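Local structure of gamma-glutamyltransferase 1 Threonine peptidase. MEROPS family T03 (Pseudomonas nitroreducens, 7D9E) at the interface of chains A and B. The protein catalyses the transfer of gamma-glutamyl groups from donors such as glutathione to amino acids or water, working as an N-terminal nucleophile enzyme built from a large and a small subunit. Coordinates in Å, arbitrary orientation; residue numbers count along the deposited sequence, not the author numbering. Chains: chain A, Gamma-glutamyltransferase 1 Threonine peptidase. MEROPS family T03; chain B, Gamma-glutamyltransferase 1 Threonine peptidase. MEROPS family T03.

The interface of chains A and B. Residues chain A 77-79, 93, 130; chain B 16-19, 74.
A:Phe79 and B:Met74 meet on one side of a two-chain sheet, ring atom CD2 lying 3.7 Å from CB of B:Met74. The methionine runs extended to SD and then bends at chi3 (-55°), which carries its terminal methyl CE to 3.9 Å from CA of A:Gly78, a position where no side chain intervenes. On the opposite side, A:Tyr93 and B:Tyr18 cross obliquely, CE2 of the former 4.1 Å from CB of the latter. The methyl CG2 of A:Thr130 approaches the B:Tyr18 ring in plane at its edge, 3.8 Å from CD2. Within chain A, the carbonyl O of A:Gly78 sits over the centre of the A:Tyr93 ring, so the backbone covers that face.

Further out, the A:Tyr93 hydroxyl OH donates to the side-chain carbonyl OD1 of B:Asn16 at 2.7 Å. The C=O...donor angle of 105° and the in-plane position place it on a lone pair, with ring and amide planes only 13° apart. A phenylalanine in place of A:Tyr93 would probably leave OD1 of B:Asn16 without this donor and the amide, which also loses a weak contact from ND2, freer to turn. The backbones are joined by antiparallel pairing: A:Phe79 N donates to B:Thr17 O at 2.9 Å, and B:Thr17 N donates back to A:Phe79 O. Reciprocal bonds also link A:Gly77 and B:Thr19.

Strand 77-84 of chain A thus pairs with strand 13-19 of chain B, joining the two subunits in the sandwich core of this N-terminal nucleophile fold. B:Thr19, at the end of its strand, belongs to the L-glutamate site, and B:Met74 lines the pocket holding DON, so this seam probably steadies the active-site wall.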
loop_
_atom_site.group_PDB
_atom_site.type_symbol
_atom_site.label_atom_id
_atom_site.label_comp_id
_atom_site.label_asym_id
_atom_site.label_seq_id
_atom_site.Cartn_x
_atom_site.Cartn_y
_atom_site.Cartn_z
ATOM N N GLY A 77 8.351 1.796 4.755
ATOM C CA GLY A 77 7.855 3.128 4.446
ATOM C C GLY A 77 6.402 3.055 4.037
ATOM O O GLY A 77 5.792 1.983 4.051
ATOM N N GLY A 78 5.848 4.204 3.654
ATOM C CA GLY A 78 4.437 4.228 3.312
ATOM C C GLY A 78 3.936 5.630 3.053
ATOM O O GLY A 78 4.717 6.570 2.845
ATOM N N PHE A 79 2.598 5.715 2.986
ATOM C CA PHE A 79 1.896 6.929 2.610
ATOM C C PHE A 79 0.717 7.095 3.559
ATOM O O PHE A 79 0.036 6.122 3.898
ATOM C CB PHE A 79 1.294 6.833 1.217
ATOM C CG PHE A 79 2.282 6.657 0.096
ATOM C CD1 PHE A 79 3.394 7.447 -0.008
ATOM C CD2 PHE A 79 2.046 5.713 -0.886
ATOM C CE1 PHE A 79 4.292 7.281 -1.060
ATOM C CE2 PHE A 79 2.929 5.551 -1.947
ATOM C CZ PHE A 79 4.063 6.351 -2.026
ATOM N N TYR A 93 6.116 9.092 3.145
ATOM C CA TYR A 93 7.237 8.557 3.918
ATOM C C TYR A 93 7.736 7.266 3.262
ATOM O O TYR A 93 8.117 6.289 3.910
ATOM C CB TYR A 93 6.914 8.472 5.414
ATOM C CG TYR A 93 5.760 7.599 5.810
ATOM C CD1 TYR A 93 4.477 8.101 5.917
ATOM C CD2 TYR A 93 5.965 6.282 6.143
ATOM C CE1 TYR A 93 3.428 7.272 6.284
ATOM C CE2 TYR A 93 4.934 5.466 6.541
ATOM C CZ TYR A 93 3.673 5.976 6.628
ATOM O OH TYR A 93 2.615 5.153 7.006
ATOM N N THR A 130 9.266 5.138 7.838
ATOM C CA THR A 130 8.084 5.087 8.694
ATOM C C THR A 130 8.215 5.924 9.967
ATOM O O THR A 130 7.305 6.690 10.303
ATOM C CB THR A 130 7.740 3.640 9.001
ATOM O OG1 THR A 130 7.393 3.029 7.764
ATOM C CG2 THR A 130 6.580 3.568 9.951
ATOM N N ASN B 16 -3.986 5.026 6.031
ATOM C CA ASN B 16 -2.540 4.810 6.073
ATOM C C ASN B 16 -2.188 3.457 5.486
ATOM O O ASN B 16 -2.618 2.424 6.011
ATOM C CB ASN B 16 -2.041 4.872 7.512
ATOM C CG ASN B 16 -0.560 4.884 7.583
ATOM O OD1 ASN B 16 0.058 5.919 7.402
ATOM N ND2 ASN B 16 0.030 3.712 7.797
ATOM N N THR B 17 -1.372 3.464 4.422
ATOM C CA THR B 17 -0.867 2.242 3.808
ATOM C C THR B 17 0.639 2.250 3.999
ATOM O O THR B 17 1.304 3.232 3.647
ATOM C CB THR B 17 -1.184 2.179 2.299
ATOM O OG1 THR B 17 -2.575 2.439 2.056
ATOM C CG2 THR B 17 -0.884 0.808 1.772
ATOM N N TYR B 18 1.186 1.161 4.537
ATOM C CA TYR B 18 2.634 1.093 4.721
ATOM C C TYR B 18 3.089 -0.350 4.570
ATOM O O TYR B 18 2.286 -1.283 4.560
ATOM C CB TYR B 18 3.096 1.850 5.982
ATOM C CG TYR B 18 2.868 1.226 7.338
ATOM C CD1 TYR B 18 1.904 0.256 7.549
ATOM C CD2 TYR B 18 3.613 1.646 8.433
ATOM C CE1 TYR B 18 1.705 -0.304 8.811
ATOM C CE2 TYR B 18 3.431 1.087 9.693
ATOM C CZ TYR B 18 2.469 0.117 9.871
ATOM O OH TYR B 18 2.266 -0.448 11.109
ATOM N N THR B 19 4.401 -0.532 4.438
ATOM C CA THR B 19 4.905 -1.777 3.881
ATOM C C THR B 19 6.391 -1.972 4.086
ATOM O O THR B 19 7.147 -1.017 4.279
ATOM C CB THR B 19 4.594 -1.828 2.359
ATOM O OG1 THR B 19 4.782 -3.157 1.859
ATOM C CG2 THR B 19 5.420 -0.844 1.552
ATOM N N MET B 74 0.603 1.928 -3.830
ATOM C CA MET B 74 -0.169 2.099 -2.589
ATOM C C MET B 74 -1.024 3.359 -2.731
ATOM O O MET B 74 -0.561 4.398 -3.211
ATOM C CB MET B 74 0.845 2.263 -1.475
ATOM C CG MET B 74 1.425 0.928 -0.987
ATOM S SD MET B 74 2.455 1.029 0.484
ATOM C CE MET B 74 3.676 2.223 0.074
#